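Luciferase-like enzymeAMP-CoA-ligase (PDB 4W8O) probably activates carboxylic acids with ATP as acyl-adenylates for transfer to coenzyme A, as a luciferase-like member of the adenylate-forming ANL superfamily. Local coordinates at residues G370-G375 with I408-D413; L377-D382 with G401-G406. All coordinates share one frame; numbering follows the deposited sequence.

Contact 1. Residues G370-G375 with I408-D413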
ATOM      1  N   GLY A 370      29.985   8.903   4.920  1.00 52.75           N
ATOM      2  CA  GLY A 370      29.822   9.834   3.819  1.00 52.48           C
ATOM      3  C   GLY A 370      29.381   9.151   2.550  1.00 51.65           C
ATOM      4  O   GLY A 370      29.064   7.951   2.560  1.00 51.16           O
ATOM      5  N   PRO A 371      29.346   9.909   1.442  1.00 51.80           N
ATOM      6  CA  PRO A 371      28.924   9.352   0.159  1.00 51.25           C
ATOM      7  C   PRO A 371      29.938   8.349  -0.386  1.00 52.58           C
ATOM      8  O   PRO A 371      31.123   8.442  -0.069  1.00 54.65           O
ATOM      9  CB  PRO A 371      28.828  10.585  -0.747  1.00 51.54           C
ATOM     10  CG  PRO A 371      29.770  11.573  -0.145  1.00 53.15           C
ATOM     11  CD  PRO A 371      29.739  11.327   1.335  1.00 52.84           C
ATOM     12  N   ASN A 372      29.465   7.400  -1.192  1.00 52.52           N
ATOM     13  CA  ASN A 372      30.304   6.323  -1.747  1.00 54.12           C
ATOM     14  C   ASN A 372      30.994   5.468  -0.680  1.00 55.11           C
ATOM     15  O   ASN A 372      32.138   5.027  -0.856  1.00 56.67           O
ATOM     16  CB  ASN A 372      31.333   6.888  -2.733  1.00 55.71           C
ATOM     17  CG  ASN A 372      30.682   7.622  -3.881  1.00 55.40           C
ATOM     18  OD1 ASN A 372      29.996   7.017  -4.699  1.00 55.95           O
ATOM     19  ND2 ASN A 372      30.882   8.931  -3.943  1.00 56.80           N
ATOM     20  N   GLN A 373      30.286   5.255   0.426  1.00 53.81           N
ATOM     21  CA  GLN A 373      30.717   4.364   1.494  1.00 54.53           C
ATOM     22  C   GLN A 373      29.523   3.485   1.859  1.00 53.03           C
ATOM     23  O   GLN A 373      28.522   3.970   2.407  1.00 50.38           O
ATOM     24  CB  GLN A 373      31.188   5.156   2.713  1.00 56.39           C
ATOM     25  CG  GLN A 373      32.217   6.232   2.397  1.00 59.03           C
ATOM     26  CD  GLN A 373      32.682   6.997   3.628  1.00 61.35           C
ATOM     27  OE1 GLN A 373      32.668   8.234   3.656  1.00 62.12           O
ATOM     28  NE2 GLN A 373      33.097   6.264   4.658  1.00 62.73           N
ATOM     29  N   LYS A 374      29.615   2.200   1.524  1.00 52.72           N
ATOM     30  CA  LYS A 374      28.512   1.279   1.759  1.00 51.39           C
ATOM     31  C   LYS A 374      28.353   0.959   3.246  1.00 51.02           C
ATOM     32  O   LYS A 374      29.325   0.902   3.992  1.00 52.37           O
ATOM     33  CB  LYS A 374      28.648  -0.001   0.915  1.00 52.40           C
ATOM     34  CG  LYS A 374      29.804  -0.918   1.284  1.00 55.37           C
ATOM     35  CD  LYS A 374      29.633  -2.322   0.720  1.00 56.43           C
ATOM     36  CE  LYS A 374      29.071  -3.265   1.774  1.00 56.91           C
ATOM     37  NZ  LYS A 374      28.569  -4.547   1.199  1.00 57.77           N
ATOM     38  N   GLY A 375      27.106   0.790   3.669  1.00 48.93           N
ATOM     39  CA  GLY A 375      26.775   0.452   5.051  1.00 48.80           C
ATOM     40  C   GLY A 375      25.296   0.098   5.141  1.00 47.26           C
ATOM     41  O   GLY A 375      24.647  -0.110   4.117  1.00 45.70           O
ATOM     42  N   ILE A 408      21.785  -3.083   2.704  1.00 38.68           N
ATOM     43  CA  ILE A 408      23.110  -2.496   2.572  1.00 39.93           C
ATOM     44  C   ILE A 408      23.091  -1.624   1.328  1.00 40.39           C
ATOM     45  O   ILE A 408      22.606  -2.056   0.272  1.00 40.51           O
ATOM     46  CB  ILE A 408      24.190  -3.587   2.425  1.00 41.76           C
ATOM     47  CG1 ILE A 408      24.283  -4.431   3.698  1.00 42.40           C
ATOM     48  CG2 ILE A 408      25.544  -2.989   2.087  1.00 43.11           C
ATOM     49  CD1 ILE A 408      24.500  -3.644   4.975  1.00 41.70           C
ATOM     50  N   GLY A 409      23.603  -0.396   1.463  1.00 40.28           N
ATOM     51  CA  GLY A 409      23.724   0.537   0.339  1.00 40.49           C
ATOM     52  C   GLY A 409      24.632   1.739   0.610  1.00 40.94           C
ATOM     53  O   GLY A 409      25.438   1.725   1.541  1.00 40.54           O
ATOM     54  N   TYR A 410      24.495   2.773  -0.218  1.00 40.26           N
ATOM     55  CA  TYR A 410      25.282   3.998  -0.104  1.00 41.40           C
ATOM     56  C   TYR A 410      24.547   5.103  -0.869  1.00 41.60           C
ATOM     57  O   TYR A 410      23.607   4.810  -1.619  1.00 41.04           O
ATOM     58  CB  TYR A 410      26.684   3.798  -0.709  1.00 42.64           C
ATOM     59  CG  TYR A 410      26.660   3.550  -2.198  1.00 42.74           C
ATOM     60  CD1 TYR A 410      26.553   2.257  -2.705  1.00 43.09           C
ATOM     61  CD2 TYR A 410      26.713   4.610  -3.106  1.00 43.51           C
ATOM     62  CE1 TYR A 410      26.514   2.021  -4.071  1.00 43.25           C
ATOM     63  CE2 TYR A 410      26.677   4.381  -4.477  1.00 43.82           C
ATOM     64  CZ  TYR A 410      26.573   3.082  -4.950  1.00 43.69           C
ATOM     65  OH  TYR A 410      26.538   2.838  -6.302  1.00 44.32           O
ATOM     66  N   TYR A 411      24.991   6.352  -0.700  1.00 42.52           N
ATOM     67  CA  TYR A 411      24.446   7.488  -1.468  1.00 43.22           C
ATOM     68  C   TYR A 411      25.532   8.291  -2.198  1.00 45.28           C
ATOM     69  O   TYR A 411      26.716   8.191  -1.884  1.00 44.86           O
ATOM     70  CB  TYR A 411      23.621   8.429  -0.577  1.00 42.95           C
ATOM     71  CG  TYR A 411      24.405   9.087   0.536  1.00 43.61           C
ATOM     72  CD1 TYR A 411      24.608   8.437   1.743  1.00 42.78           C
ATOM     73  CD2 TYR A 411      24.945  10.365   0.379  1.00 45.13           C
ATOM     74  CE1 TYR A 411      25.323   9.027   2.765  1.00 43.51           C
ATOM     75  CE2 TYR A 411      25.666  10.968   1.399  1.00 45.57           C
ATOM     76  CZ  TYR A 411      25.852  10.290   2.589  1.00 45.11           C
ATOM     77  OH  TYR A 411      26.561  10.867   3.610  1.00 46.09           O
ATOM     78  N   ASP A 412      25.082   9.090  -3.162  1.00 47.12           N
ATOM     79  CA  ASP A 412      25.932   9.962  -3.984  1.00 50.11           C
ATOM     80  C   ASP A 412      26.365  11.240  -3.286  1.00 50.82           C
ATOM     81  O   ASP A 412      25.871  11.572  -2.221  1.00 49.37           O
ATOM     82  CB  ASP A 412      25.156  10.403  -5.240  1.00 51.07           C
ATOM     83  CG  ASP A 412      25.283   9.444  -6.363  1.00 51.99           C
ATOM     84  OD1 ASP A 412      26.032   8.468  -6.210  1.00 54.49           O
ATOM     85  OD2 ASP A 412      24.637   9.658  -7.405  1.00 53.99           O
ATOM     86  N   ASP A 413      27.269  11.971  -3.938  1.00 52.84           N
ATOM     87  CA  ASP A 413      27.544  13.369  -3.596  1.00 54.84           C
ATOM     88  C   ASP A 413      26.288  14.224  -3.787  1.00 54.80           C
ATOM     89  O   ASP A 413      26.074  15.171  -3.045  1.00 55.70           O
ATOM     90  CB  ASP A 413      28.684  13.931  -4.465  1.00 57.28           C
ATOM     91  CG  ASP A 413      30.050  13.387  -4.074  1.00 58.42           C
ATOM     92  OD1 ASP A 413      30.242  12.983  -2.907  1.00 58.76           O
ATOM     93  OD2 ASP A 413      30.948  13.381  -4.939  1.00 61.41           O
TER
HETATM   94  O   HOH W   1      27.260   6.282   1.168  1.00 45.56           O
HETATM   95  O   HOH W   2      32.420  10.604  -2.940  1.00 47.76           O

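Contact 2. Residues L377-D382 with G401-G406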
ATOM      1  N   LEU A 377      21.466   0.835   5.609  1.00 41.20           N
ATOM      2  CA  LEU A 377      20.487   1.929   5.516  1.00 39.66           C
ATOM      3  C   LEU A 377      19.582   1.972   6.736  1.00 38.09           C
ATOM      4  O   LEU A 377      18.938   0.976   7.094  1.00 36.51           O
ATOM      5  CB  LEU A 377      19.621   1.827   4.259  1.00 39.08           C
ATOM      6  CG  LEU A 377      20.190   2.558   3.050  1.00 40.36           C
ATOM      7  CD1 LEU A 377      21.378   1.783   2.503  1.00 42.15           C
ATOM      8  CD2 LEU A 377      19.126   2.756   1.981  1.00 39.91           C
ATOM      9  N   ARG A 378      19.535   3.138   7.364  1.00 37.46           N
ATOM     10  CA  ARG A 378      18.640   3.366   8.487  1.00 37.22           C
ATOM     11  C   ARG A 378      17.844   4.635   8.261  1.00 36.66           C
ATOM     12  O   ARG A 378      18.367   5.621   7.746  1.00 37.02           O
ATOM     13  CB  ARG A 378      19.435   3.432   9.782  1.00 38.56           C
ATOM     14  CG  ARG A 378      20.350   2.234   9.945  1.00 39.52           C
ATOM     15  CD  ARG A 378      20.700   2.000  11.387  1.00 40.90           C
ATOM     16  NE  ARG A 378      21.656   0.907  11.529  1.00 42.51           N
ATOM     17  CZ  ARG A 378      22.467   0.751  12.570  1.00 44.03           C
ATOM     18  NH1 ARG A 378      22.447   1.617  13.573  1.00 45.07           N
ATOM     19  NH2 ARG A 378      23.307  -0.270  12.604  1.00 45.22           N
ATOM     20  N   VAL A 379      16.576   4.602   8.660  1.00 35.90           N
ATOM     21  CA  VAL A 379      15.619   5.642   8.293  1.00 35.49           C
ATOM     22  C   VAL A 379      14.727   6.028   9.473  1.00 35.67           C
ATOM     23  O   VAL A 379      14.551   5.238  10.406  1.00 35.18           O
ATOM     24  CB  VAL A 379      14.752   5.179   7.104  1.00 34.21           C
ATOM     25  CG1 VAL A 379      15.630   4.916   5.885  1.00 34.25           C
ATOM     26  CG2 VAL A 379      13.962   3.927   7.460  1.00 33.46           C
ATOM     27  N   LYS A 380      14.183   7.248   9.428  1.00 35.78           N
ATOM     28  CA  LYS A 380      13.347   7.763  10.513  1.00 35.92           C
ATOM     29  C   LYS A 380      12.363   8.806  10.009  1.00 34.92           C
ATOM     30  O   LYS A 380      12.741   9.719   9.296  1.00 34.66           O
ATOM     31  CB  LYS A 380      14.214   8.375  11.616  1.00 38.11           C
ATOM     32  CG  LYS A 380      13.438   8.756  12.870  1.00 38.78           C
ATOM     33  CD  LYS A 380      14.377   9.222  13.967  1.00 41.30           C
ATOM     34  CE  LYS A 380      13.630   9.644  15.223  1.00 42.43           C
ATOM     35  NZ  LYS A 380      14.580  10.028  16.312  1.00 44.60           N
ATOM     36  N   SER A 381      11.098   8.640  10.388  1.00 34.04           N
ATOM     37  CA  SER A 381      10.029   9.562  10.022  1.00 33.41           C
ATOM     38  C   SER A 381       8.777   9.257  10.828  1.00 32.94           C
ATOM     39  O   SER A 381       8.695   8.234  11.517  1.00 32.24           O
ATOM     40  CB  SER A 381       9.687   9.444   8.534  1.00 32.77           C
ATOM     41  OG  SER A 381       8.816   8.351   8.278  1.00 31.21           O
ATOM     42  N   ASP A 382       7.786  10.131  10.689  1.00 32.87           N
ATOM     43  CA  ASP A 382       6.505   9.965  11.360  1.00 33.09           C
ATOM     44  C   ASP A 382       5.636   8.892  10.705  1.00 31.56           C
ATOM     45  O   ASP A 382       4.563   8.599  11.218  1.00 30.91           O
ATOM     46  CB  ASP A 382       5.732  11.290  11.372  1.00 34.59           C
ATOM     47  CG  ASP A 382       6.337  12.321  12.300  1.00 36.26           C
ATOM     48  OD1 ASP A 382       7.271  11.999  13.080  1.00 37.36           O
ATOM     49  OD2 ASP A 382       5.852  13.468  12.251  1.00 38.19           O
ATOM     50  N   GLY A 401      16.537   5.848  17.473  1.00 39.74           N
ATOM     51  CA  GLY A 401      15.156   5.631  17.030  1.00 37.53           C
ATOM     52  C   GLY A 401      14.978   5.478  15.525  1.00 37.09           C
ATOM     53  O   GLY A 401      13.871   5.655  15.017  1.00 35.86           O
ATOM     54  N   PHE A 402      16.059   5.157  14.806  1.00 36.71           N
ATOM     55  CA  PHE A 402      15.985   4.959  13.355  1.00 36.48           C
ATOM     56  C   PHE A 402      15.638   3.511  13.076  1.00 35.92           C
ATOM     57  O   PHE A 402      16.168   2.620  13.730  1.00 36.38           O
ATOM     58  CB  PHE A 402      17.318   5.257  12.675  1.00 37.15           C
ATOM     59  CG  PHE A 402      17.589   6.721  12.437  1.00 37.40           C
ATOM     60  CD1 PHE A 402      17.756   7.599  13.502  1.00 38.37           C
ATOM     61  CD2 PHE A 402      17.720   7.209  11.143  1.00 37.07           C
ATOM     62  CE1 PHE A 402      18.031   8.945  13.281  1.00 39.91           C
ATOM     63  CE2 PHE A 402      17.990   8.551  10.914  1.00 38.83           C
ATOM     64  CZ  PHE A 402      18.143   9.422  11.983  1.00 39.33           C
ATOM     65  N   LEU A 403      14.761   3.282  12.101  1.00 36.21           N
ATOM     66  CA  LEU A 403      14.432   1.931  11.639  1.00 36.26           C
ATOM     67  C   LEU A 403      15.613   1.357  10.861  1.00 37.13           C
ATOM     68  O   LEU A 403      16.127   1.994   9.943  1.00 37.57           O
ATOM     69  CB  LEU A 403      13.186   1.946  10.742  1.00 35.61           C
ATOM     70  CG  LEU A 403      12.770   0.630  10.056  1.00 36.07           C
ATOM     71  CD1 LEU A 403      12.179  -0.362  11.057  1.00 35.69           C
ATOM     72  CD2 LEU A 403      11.781   0.894   8.927  1.00 35.84           C
ATOM     73  N   LYS A 404      16.032   0.153  11.227  1.00 38.04           N
ATOM     74  CA  LYS A 404      17.055  -0.571  10.474  1.00 39.97           C
ATOM     75  C   LYS A 404      16.359  -1.243   9.298  1.00 38.73           C
ATOM     76  O   LYS A 404      15.492  -2.080   9.506  1.00 38.81           O
ATOM     77  CB  LYS A 404      17.724  -1.616  11.365  1.00 41.26           C
ATOM     78  CG  LYS A 404      18.350  -1.045  12.631  1.00 42.28           C
ATOM     79  CD  LYS A 404      18.810  -2.168  13.541  1.00 44.25           C
ATOM     80  CE  LYS A 404      19.242  -1.655  14.898  1.00 46.42           C
ATOM     81  NZ  LYS A 404      19.288  -2.768  15.891  1.00 48.37           N
ATOM     82  N   THR A 405      16.705  -0.862   8.069  1.00 37.86           N
ATOM     83  CA  THR A 405      16.004  -1.383   6.893  1.00 38.11           C
ATOM     84  C   THR A 405      16.393  -2.817   6.562  1.00 38.58           C
ATOM     85  O   THR A 405      15.697  -3.487   5.794  1.00 39.36           O
ATOM     86  CB  THR A 405      16.281  -0.561   5.624  1.00 38.20           C
ATOM     87  OG1 THR A 405      17.678  -0.627   5.309  1.00 38.64           O
ATOM     88  CG2 THR A 405      15.826   0.883   5.796  1.00 37.99           C
ATOM     89  N   GLY A 406      17.513  -3.276   7.110  1.00 38.02           N
ATOM     90  CA  GLY A 406      18.056  -4.580   6.750  1.00 38.78           C
ATOM     91  C   GLY A 406      18.716  -4.600   5.385  1.00 38.40           C
ATOM     92  O   GLY A 406      19.076  -5.672   4.890  1.00 40.07           O
TER

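Contact 1. Residues G370-G375 with I408-D413
Gly-375 and Gly-409 form an antiparallel hydrogen-bonded pair: each backbone N donates to the other's O, Gly-375 N to Gly-409 O at 2.9 Å. Two alpha-hydrogen contacts flank the pair, Lys-374 CA to Gly-409 O and Ile-408 CA to Gly-375 O. Further along, Asn-372 N donates to Tyr-411 O at 2.9 Å. Between these bonds water 1 bridges the two segments: it donates to Gly-370 O and accepts from Tyr-411 N at 2.9 Å, with a longer bond from Gln-373 N.

The Tyr-411 ring receives a CH-pi contact from the backbone: Pro-371 CA lies over one face, 4.1 Å from the centroid and offset toward the rim, while the side-chain atom Pro-371 CB approaches Tyr-411 CE2 at 3.8 Å. Proline suits the place: its ring has no polar side-chain atom, and its CB and CD pack beside the tyrosine ring. Tyr-411 CG lies between the backbone N and carbonyl carbon (chi1 62°), which turns one ring face to Pro-371; its OH bonds to Val-369 O.

The contact sits in the five-stranded antiparallel sheet, joining strand 367-380 to strand 403-411. Strand 417-422 continues the sheet beyond 403-411, and Tyr-418 there meets the Tyr-410 ring with nearly parallel planes.

Contact 2. Residues L377-D382 with G401-G406
The side chains of Lys-380 and Phe-402 cross at about a right angle, just before strand 403-405 pairs with 377-380 in the five-stranded antiparallel sheet. Arg-378 and Lys-404 make a non-hydrogen-bonded pair in this ladder, and Val-379 and Leu-403 a hydrogen-bonded one.

Followed outward, Lys-380 CB sits over the centre of the Phe-402 ring, 3.7 Å from its centroid and 11° off the normal, a CH-pi contact. CG comes to 3.8 Å from Gly-401 O; CD touches both that oxygen and Phe-402 CE1; CE keeps to Gly-401 O, and NZ bonds to Asp-400 O. CG is anti to the backbone N (chi1 -172°) and the chain beyond is extended, which carries the amine past the ring to that carbonyl. Lysine suits the place because its methylenes cover an aromatic face while its amine reaches the carbonyl of Asp-400. An alanine at Phe-402 removes the ring, and would probably open a gap at the Arg-378 carbonyl and let the Lys-380 chain turn, its CB having lost the face it rests on.

Arg-378 lies alongside Lys-404, whose CG packs over one face of the guanidinium. Arg-378 NH2 and Lys-404 NZ stay 5.8 Å apart; Lys-404 NZ bonds to Glu-395 O, and the acids Glu-376, Glu-366 and Asp-398, which form salt bridges with Arg-378, probably offset the repulsion. Arg-378 NE, however, is buried without a partner.

The opposite face of the sheet carries Val-379 and Leu-403, their side chains side by side, with Val-379 CG2 3.9 Å from Leu-403 CB. Small branched Thr-405 serves two ends: its CG2 meets Val-379, and its hydroxyl joins its own backbone N in gripping Leu-377 O, where OG1 donates at 2.7 Å from a position tilted 34° out of the carbonyl plane.

From the N terminus, the chain enters contact 1 at 370-375 and runs on along the same strand, 367-380, into contact 2 at 377-382. It then leaves the strand, and after 18 residues without helix it returns through 401-406, closing the shorter loop of contact 2. After the corner at Gly-406 the chain resumes as 408-413, where the larger loop of contact 1 closes, so the two are nested and do not cross. Their centres lie about 15 Å apart, and they touch where Leu-377 CD1 packs against Gly-409 N at 3.3 Å. Contact 1 ties the outer part of the strand pair; contact 2 ties the part facing strand 317-324 of the nine-stranded mixed sheet.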